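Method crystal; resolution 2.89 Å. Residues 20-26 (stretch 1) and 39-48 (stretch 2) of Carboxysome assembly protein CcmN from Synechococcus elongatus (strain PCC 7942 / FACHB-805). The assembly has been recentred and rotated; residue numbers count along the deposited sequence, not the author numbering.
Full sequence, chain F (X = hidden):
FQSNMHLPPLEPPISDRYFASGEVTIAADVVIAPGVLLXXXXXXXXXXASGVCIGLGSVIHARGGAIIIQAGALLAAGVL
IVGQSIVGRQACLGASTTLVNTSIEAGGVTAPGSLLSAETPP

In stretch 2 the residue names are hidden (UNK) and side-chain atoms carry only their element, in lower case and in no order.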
# COMPACT_ATOMS: atom_id res chain seq x y z
N ALA F 20 13.74 1.58 8.71
CA ALA F 20 14.32 0.28 8.44
C ALA F 20 14.40 -0.52 9.73
O ALA F 20 14.62 0.02 10.82
CB ALA F 20 15.70 0.41 7.81
N SER F 21 14.18 -1.82 9.61
CA SER F 21 14.42 -2.73 10.72
C SER F 21 14.94 -4.00 10.10
O SER F 21 14.25 -4.62 9.28
CB SER F 21 13.16 -2.99 11.52
OG SER F 21 13.49 -3.60 12.76
N GLY F 22 16.17 -4.37 10.47
CA GLY F 22 16.78 -5.60 10.03
C GLY F 22 18.16 -5.33 9.48
O GLY F 22 18.83 -4.39 9.93
N GLU F 23 18.59 -6.12 8.51
CA GLU F 23 19.89 -5.94 7.89
C GLU F 23 19.71 -5.32 6.51
O GLU F 23 19.33 -5.99 5.54
CB GLU F 23 20.64 -7.26 7.85
CG GLU F 23 22.00 -7.16 7.21
CD GLU F 23 22.94 -8.21 7.76
OE1 GLU F 23 23.69 -8.83 6.96
OE2 GLU F 23 22.89 -8.41 9.00
N VAL F 24 20.00 -4.03 6.44
CA VAL F 24 19.86 -3.28 5.19
C VAL F 24 21.18 -2.54 4.96
O VAL F 24 21.82 -2.09 5.89
CB VAL F 24 18.68 -2.28 5.25
CG1 VAL F 24 18.44 -1.65 3.90
CG2 VAL F 24 17.44 -2.97 5.72
N THR F 25 21.57 -2.40 3.73
CA THR F 25 22.88 -1.89 3.43
C THR F 25 22.74 -0.75 2.44
O THR F 25 23.04 -1.08 1.30
CB THR F 25 23.81 -2.95 2.87
OG1 THR F 25 23.44 -3.30 1.51
CG2 THR F 25 23.66 -4.36 3.52
N ILE F 26 22.40 0.63 2.62
CA ILE F 26 21.81 1.52 1.53
C ILE F 26 22.81 2.28 0.63
O ILE F 26 23.85 2.73 1.05
CB ILE F 26 20.75 2.45 2.13
CG1 ILE F 26 19.63 1.69 2.82
CG2 ILE F 26 20.07 3.33 1.08
CD1 ILE F 26 18.48 2.65 3.55
N UNK F 39 11.74 -3.87 6.12
CA UNK F 39 11.79 -4.82 7.22
C UNK F 39 12.49 -6.08 6.72
O UNK F 39 12.15 -6.60 5.65
c UNK F 39 9.03 -3.10 7.31
c UNK F 39 10.37 -5.14 7.74
c UNK F 39 9.75 -3.88 8.32
c UNK F 39 10.40 -6.21 8.82
N UNK F 40 13.48 -6.54 7.48
CA UNK F 40 14.19 -7.78 7.16
C UNK F 40 14.27 -8.63 8.43
O UNK F 40 14.79 -8.17 9.45
c UNK F 40 15.58 -7.50 6.58
N UNK F 41 13.74 -9.85 8.36
CA UNK F 41 13.81 -10.77 9.49
C UNK F 41 15.25 -11.23 9.70
O UNK F 41 16.14 -11.01 8.86
o UNK F 41 10.56 -12.00 11.22
o UNK F 41 10.41 -9.96 10.44
c UNK F 41 11.43 -11.62 9.04
c UNK F 41 10.76 -11.16 10.32
c UNK F 41 12.89 -11.97 9.26
N UNK F 42 15.48 -11.89 10.85
CA UNK F 42 16.85 -12.19 11.28
C UNK F 42 17.59 -13.04 10.27
O UNK F 42 18.80 -12.89 10.10
c UNK F 42 16.83 -12.89 12.64
N UNK F 43 16.87 -13.91 9.57
CA UNK F 43 17.42 -14.75 8.52
C UNK F 43 17.48 -14.05 7.17
O UNK F 43 17.49 -14.72 6.13
c UNK F 43 15.14 -15.73 8.02
o UNK F 43 14.62 -16.45 7.14
o UNK F 43 14.53 -14.79 8.61
c UNK F 43 16.59 -16.03 8.39
N UNK F 44 17.52 -12.72 7.16
CA UNK F 44 17.12 -12.02 5.95
C UNK F 44 17.74 -10.64 5.90
O UNK F 44 18.07 -10.03 6.93
o UNK F 44 15.05 -13.21 5.55
c UNK F 44 15.59 -11.94 5.88
N UNK F 45 17.85 -10.13 4.67
CA UNK F 45 18.39 -8.80 4.43
C UNK F 45 17.72 -8.19 3.21
O UNK F 45 17.24 -8.89 2.31
c UNK F 45 21.64 -9.65 2.55
c UNK F 45 20.22 -9.76 3.02
n UNK F 45 22.32 -11.46 -0.58
c UNK F 45 22.17 -10.44 0.28
n UNK F 45 22.33 -9.17 -0.12
c UNK F 45 19.90 -8.87 4.20
n UNK F 45 21.86 -10.68 1.55
N UNK F 46 17.74 -6.85 3.16
CA UNK F 46 17.28 -6.09 2.00
C UNK F 46 18.49 -5.41 1.38
O UNK F 46 19.34 -4.87 2.09
c UNK F 46 14.89 -5.78 2.76
c UNK F 46 15.97 -4.00 1.33
c UNK F 46 16.20 -5.06 2.42
c UNK F 46 13.83 -4.88 3.39
N UNK F 47 18.58 -5.45 0.05
CA UNK F 47 19.68 -4.85 -0.70
C UNK F 47 19.10 -4.04 -1.85
O UNK F 47 18.35 -4.58 -2.67
o UNK F 47 23.61 -6.30 -3.42
o UNK F 47 22.64 -7.73 -2.08
c UNK F 47 22.78 -6.57 -2.52
c UNK F 47 21.90 -5.43 -1.95
c UNK F 47 20.64 -5.93 -1.23
N UNK F 48 19.44 -2.75 -1.90
CA UNK F 48 18.91 -1.81 -2.89
C UNK F 48 20.08 -1.17 -3.63
O UNK F 48 20.94 -0.57 -2.99
c UNK F 48 16.87 -1.37 -1.46
c UNK F 48 17.53 0.30 -3.22
c UNK F 48 16.38 -0.50 -0.37
c UNK F 48 18.03 -0.74 -2.23

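Position 39 carries four carbons, forked at the first, with one arm two carbons long. It pairs in parallel register with S21, and its CA lies 3.2 Å from S21 O, a CA-H...O contact. The beta-branched pattern identifies I39, a residue at ease in an extended strand and, being buried, in an apolar setting.

Position 40 has a single side-chain carbon. Its backbone N donates a hydrogen bond to S21 O (2.7 Å), and its CB points toward stretch 1, coming 3.8 Å from E23 N. This is A40, small enough to sit close against the neighbouring backbone. Its carbonyl O lies 3.3 Å from G22 CA; a CB on G22 would clash with that oxygen, and the backbone angles of G22 themselves call for glycine.

Position 41 shows three carbons, the third carrying two oxygens, and points away from stretch 1. It is E41, whose carboxylate is hydrogen-bonded elsewhere in the structure. It opens a type I turn that runs to position 44. Position 42, one carbon and exposed, is A42, a small residue suited to a turn. Position 43 has two carbons, the second bearing two oxygens; this is D43, exposed and out of reach of stretch 1, where a charged group can meet solvent.

Position 44 has one carbon and then one oxygen, and its carbonyl O lies 3.9 Å from E23 CB. It is S44; though buried, its hydroxyl is satisfied by a hydrogen bond elsewhere in the structure.

Position 45 has three carbons, a nitrogen, and a carbon carrying two more nitrogens. Its CB packs 4.0 Å from E23 CG, while the end of the chain leads away from stretch 1. The guanidinium marks R45.

Position 46 has four carbons, forked at the first; its backbone N donates to E23 O (3.0 Å), and its CB lies 4.1 Å from V24 CG2. It is I46, which matches one branched apolar side chain with another.

Position 47 has three carbons, the third with two oxygens; its second side-chain carbon lies 4.3 Å from T25 OG1. This is E47, whose OE1 accepts a very short hydrogen bond from R45 NH1 (2.5 Å), part of a salt bridge between residues two apart along the strand.

Position 48, again four carbons forked at the first, is I48, buried in keeping with its apolar side chain.

The contact is chiefly backbone pairing. Two backbone hydrogen bonds anchor parallel segments before and after the turn, and V24 packs on I46. The stretches together bury 464 Å².

Stretch 2, residues 39-48: IAEADSRIEI
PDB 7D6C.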